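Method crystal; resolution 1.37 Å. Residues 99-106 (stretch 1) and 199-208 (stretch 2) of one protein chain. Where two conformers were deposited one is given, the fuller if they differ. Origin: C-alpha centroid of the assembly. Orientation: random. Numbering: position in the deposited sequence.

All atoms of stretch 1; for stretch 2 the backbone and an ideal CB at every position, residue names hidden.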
# COMPACT_ATOMS: atom_id res chain seq x y z
N ASN A 99 -0.91 -14.68 -3.27
CA ASN A 99 -2.29 -14.55 -2.84
C ASN A 99 -2.45 -13.23 -2.07
O ASN A 99 -1.52 -12.74 -1.43
CB ASN A 99 -2.69 -15.72 -1.93
CG ASN A 99 -2.93 -16.98 -2.68
OD1 ASN A 99 -3.09 -16.98 -3.88
ND2 ASN A 99 -3.01 -18.07 -1.96
N SER A 100 -3.64 -12.66 -2.14
CA SER A 100 -3.92 -11.43 -1.41
C SER A 100 -4.13 -11.71 0.08
O SER A 100 -4.67 -12.75 0.46
CB SER A 100 -5.11 -10.71 -2.02
OG SER A 100 -4.83 -10.31 -3.36
N TYR A 101 -3.73 -10.77 0.93
CA TYR A 101 -3.78 -10.99 2.38
C TYR A 101 -4.65 -10.01 3.14
O TYR A 101 -4.85 -10.19 4.34
CB TYR A 101 -2.36 -11.05 2.98
CG TYR A 101 -1.56 -9.81 2.77
CD1 TYR A 101 -1.64 -8.75 3.65
CD2 TYR A 101 -0.71 -9.67 1.67
CE1 TYR A 101 -0.90 -7.59 3.46
CE2 TYR A 101 0.02 -8.51 1.47
CZ TYR A 101 -0.09 -7.48 2.35
OH TYR A 101 0.64 -6.32 2.19
N MET A 102 -5.13 -8.95 2.47
CA MET A 102 -5.92 -7.88 3.10
C MET A 102 -6.75 -7.11 2.05
O MET A 102 -6.24 -6.79 0.98
CB MET A 102 -4.98 -6.90 3.81
CG MET A 102 -5.66 -5.86 4.71
SD MET A 102 -4.52 -4.71 5.53
CE MET A 102 -3.37 -5.81 6.35
N LYS A 103 -8.01 -6.78 2.36
CA LYS A 103 -8.78 -5.90 1.50
C LYS A 103 -8.40 -4.45 1.77
O LYS A 103 -7.92 -4.09 2.84
CB LYS A 103 -10.28 -6.08 1.74
CG LYS A 103 -10.76 -7.51 1.55
CD LYS A 103 -10.40 -8.05 0.17
CE LYS A 103 -10.87 -9.48 -0.01
NZ LYS A 103 -10.71 -9.92 -1.42
N ASN A 104 -8.67 -3.60 0.78
CA ASN A 104 -8.42 -2.18 0.91
C ASN A 104 -9.38 -1.43 0.01
O ASN A 104 -9.94 -2.02 -0.92
CB ASN A 104 -6.98 -1.88 0.52
CG ASN A 104 -6.61 -0.41 0.63
OD1 ASN A 104 -6.79 0.24 1.70
ND2 ASN A 104 -6.19 0.15 -0.51
N GLU A 105 -9.61 -0.17 0.32
CA GLU A 105 -10.46 0.68 -0.50
C GLU A 105 -9.79 2.02 -0.67
O GLU A 105 -9.06 2.46 0.20
CB GLU A 105 -11.83 0.89 0.14
CG GLU A 105 -12.65 -0.40 0.32
CD GLU A 105 -12.20 -1.25 1.51
OE1 GLU A 105 -12.01 -0.69 2.62
OE2 GLU A 105 -12.06 -2.48 1.35
N GLN A 106 -10.00 2.62 -1.82
CA GLN A 106 -9.59 4.00 -2.06
C GLN A 106 -10.69 4.93 -1.56
O GLN A 106 -11.89 4.74 -1.83
CB GLN A 106 -9.28 4.22 -3.54
CG GLN A 106 -8.15 3.33 -4.08
CD GLN A 106 -6.80 3.68 -3.49
OE1 GLN A 106 -6.46 4.86 -3.34
NE2 GLN A 106 -6.03 2.67 -3.14
N UNK A 199 -14.25 8.95 3.08
CA UNK A 199 -15.37 8.26 2.47
C UNK A 199 -15.03 7.66 1.12
O UNK A 199 -14.23 8.20 0.36
CB UNK A 199 -16.55 9.22 2.32
N UNK A 200 -15.64 6.52 0.82
CA UNK A 200 -15.45 5.91 -0.50
C UNK A 200 -16.25 6.68 -1.54
O UNK A 200 -17.18 7.41 -1.24
CB UNK A 200 -15.87 4.44 -0.49
N UNK A 201 -15.86 6.50 -2.80
CA UNK A 201 -16.41 7.25 -3.92
C UNK A 201 -16.76 6.34 -5.09
O UNK A 201 -16.89 6.78 -6.24
CB UNK A 201 -15.42 8.32 -4.37
N UNK A 202 -16.96 5.07 -4.81
CA UNK A 202 -17.49 4.15 -5.79
C UNK A 202 -16.44 3.45 -6.63
O UNK A 202 -16.79 2.83 -7.65
CB UNK A 202 -18.45 4.90 -6.71
N UNK A 203 -15.17 3.52 -6.25
CA UNK A 203 -14.15 2.71 -6.90
C UNK A 203 -14.29 1.29 -6.40
O UNK A 203 -14.84 1.05 -5.33
CB UNK A 203 -12.74 3.25 -6.63
N UNK A 204 -13.87 0.32 -7.20
CA UNK A 204 -14.00 -1.05 -6.73
C UNK A 204 -12.96 -1.34 -5.66
O UNK A 204 -11.87 -0.77 -5.66
CB UNK A 204 -13.86 -2.04 -7.89
N UNK A 205 -13.28 -2.25 -4.75
CA UNK A 205 -12.33 -2.60 -3.72
C UNK A 205 -11.01 -3.10 -4.31
O UNK A 205 -10.94 -3.57 -5.45
CB UNK A 205 -12.93 -3.66 -2.80
N UNK A 206 -9.96 -2.94 -3.53
CA UNK A 206 -8.66 -3.49 -3.84
C UNK A 206 -8.35 -4.62 -2.83
O UNK A 206 -9.03 -4.80 -1.80
CB UNK A 206 -7.59 -2.40 -3.81
N UNK A 207 -7.31 -5.37 -3.15
CA UNK A 207 -6.65 -6.24 -2.19
C UNK A 207 -5.15 -6.03 -2.29
O UNK A 207 -4.60 -5.78 -3.36
CB UNK A 207 -7.01 -7.71 -2.43
N UNK A 208 -4.50 -6.16 -1.14
CA UNK A 208 -3.05 -6.10 -1.06
C UNK A 208 -2.47 -7.48 -1.26
O UNK A 208 -3.00 -8.49 -0.78
CB UNK A 208 -2.60 -5.52 0.28

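Strand 102-104 of stretch 1 runs antiparallel to strand 206-208, and this pairing places positions 206 to 208 directly against stretch 1. Position 199 points its CA-to-CB bond away, with nothing of stretch 1 within 5.5 Å of the ideal CB, so almost any residue would suit; it is F199. At position 200 the bond runs sideways, and the ideal CB lies 4.2 Å from Q106 O and 5.4 Å from E105 CB. A small or branched side chain could pack here, polar or not. The residue is T200, whose CG2 rests 3.8 Å from Q106 O and 4.0 Å from E105 CB.

Positions 201 and 202 meet no side chain of stretch 1 closely. The first is unconstrained by it and is V201; its backbone N donates to a water, over 2.8 Å from N to the water O, and that water donates in turn to Q106 O at 2.7 Å. The second has phi/psi of 90/13, where a CB would be jammed against the preceding carbonyl O; the backbone alone calls for glycine, and G202 is found.

At position 203 the bond points toward stretch 1, and the ideal CB is 4.7 Å from Q106 CB. The aliphatic part of Q106 offers a surface for a medium apolar residue such as leucine, isoleucine or methionine. L203 takes it, CD1 reaching 3.8 Å from Q106 CB. Position 204 points away and leaves the choice open; it is the poorly ordered E204, and E204 OE2 accepts a hydrogen bond from the backbone N of position 205 at 3.1 Å.

Position 205 points sideways, its ideal CB 3.9 Å from N104 O and 4.4 Å from E105 OE2. Beside that carboxylate an acidic group would be unfavourable, whereas a small, polar or basic one would fit. T205 fits this description and turns its methyl, CG2, to 3.9 Å from E105 CG.

At position 206, N104 N donates to the backbone O of position 206 (2.9 Å), and the N of position 206 donates to N104 O (2.8 Å). Its CB lies on the same sheet face as N104, and the amides of N104 and Q106 offer donors nearby. A side chain ending in an acceptor is favoured: glutamate, glutamine or perhaps aspartate. E206, with chi2 near t, extends so that OE1 accepts from both Q106 NE2 (2.8 Å) and N104 ND2 (3.1 Å).

At position 207 the CB turns to the face of K103, only 3.5 Å from S100 OG, 3.6 Å from M102 O and 4.3 Å from K103 CD. Little space remains close to the CB, and a small residue suits. A207 sets its methyl against S100 OG at 3.5 Å.

Position 208 returns to the face of M102 and N104, its ideal CB 3.8 Å from Y101 CZ. With Y101, M102 and N104 around it, a large apolar or aromatic side chain is expected. F208 places CB over the Y101 ring, 3.7 Å from CZ, and receives N104 CB over one face of its own ring, while M102 SD approaches F208 CD2 obliquely at 3.9 Å.

Stretch 2 (199-208) FTVGLETEAF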
# COMPACT_ATOMS: atom_id res chain seq x y z
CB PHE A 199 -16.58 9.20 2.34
CG PHE A 199 -16.27 10.49 1.61
CD1 PHE A 199 -15.73 11.58 2.29
CD2 PHE A 199 -16.53 10.62 0.26
CE1 PHE A 199 -15.42 12.75 1.63
CE2 PHE A 199 -16.22 11.80 -0.40
CZ PHE A 199 -15.68 12.86 0.29
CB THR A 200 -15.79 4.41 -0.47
OG1 THR A 200 -17.12 4.25 0.02
CG2 THR A 200 -14.81 3.59 0.40
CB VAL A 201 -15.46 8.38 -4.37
CG1 VAL A 201 -15.34 9.46 -3.29
CG2 VAL A 201 -14.10 7.83 -4.75
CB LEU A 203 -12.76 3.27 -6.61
CG LEU A 203 -12.56 4.67 -7.16
CD1 LEU A 203 -11.30 5.28 -6.62
CD2 LEU A 203 -12.54 4.66 -8.70
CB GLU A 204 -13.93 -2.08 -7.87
CG GLU A 204 -14.42 -3.46 -7.44
CD GLU A 204 -15.75 -3.42 -6.72
OE1 GLU A 204 -16.74 -2.94 -7.32
OE2 GLU A 204 -15.81 -3.85 -5.54
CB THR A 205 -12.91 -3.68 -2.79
OG1 THR A 205 -13.29 -4.82 -3.57
CG2 THR A 205 -14.13 -3.14 -2.07
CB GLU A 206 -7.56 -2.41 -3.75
CG GLU A 206 -7.59 -1.32 -4.87
CD GLU A 206 -6.51 -0.24 -4.70
OE1 GLU A 206 -5.98 -0.14 -3.58
OE2 GLU A 206 -6.19 0.49 -5.67
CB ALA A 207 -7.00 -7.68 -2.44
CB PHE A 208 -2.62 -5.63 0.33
CG PHE A 208 -2.97 -4.19 0.68
CD1 PHE A 208 -3.13 -3.21 -0.27
CD2 PHE A 208 -3.06 -3.82 2.02
CE1 PHE A 208 -3.41 -1.90 0.10
CE2 PHE A 208 -3.34 -2.52 2.38
CZ PHE A 208 -3.51 -1.57 1.42
O HOH W 1 -14.01 4.47 -3.46
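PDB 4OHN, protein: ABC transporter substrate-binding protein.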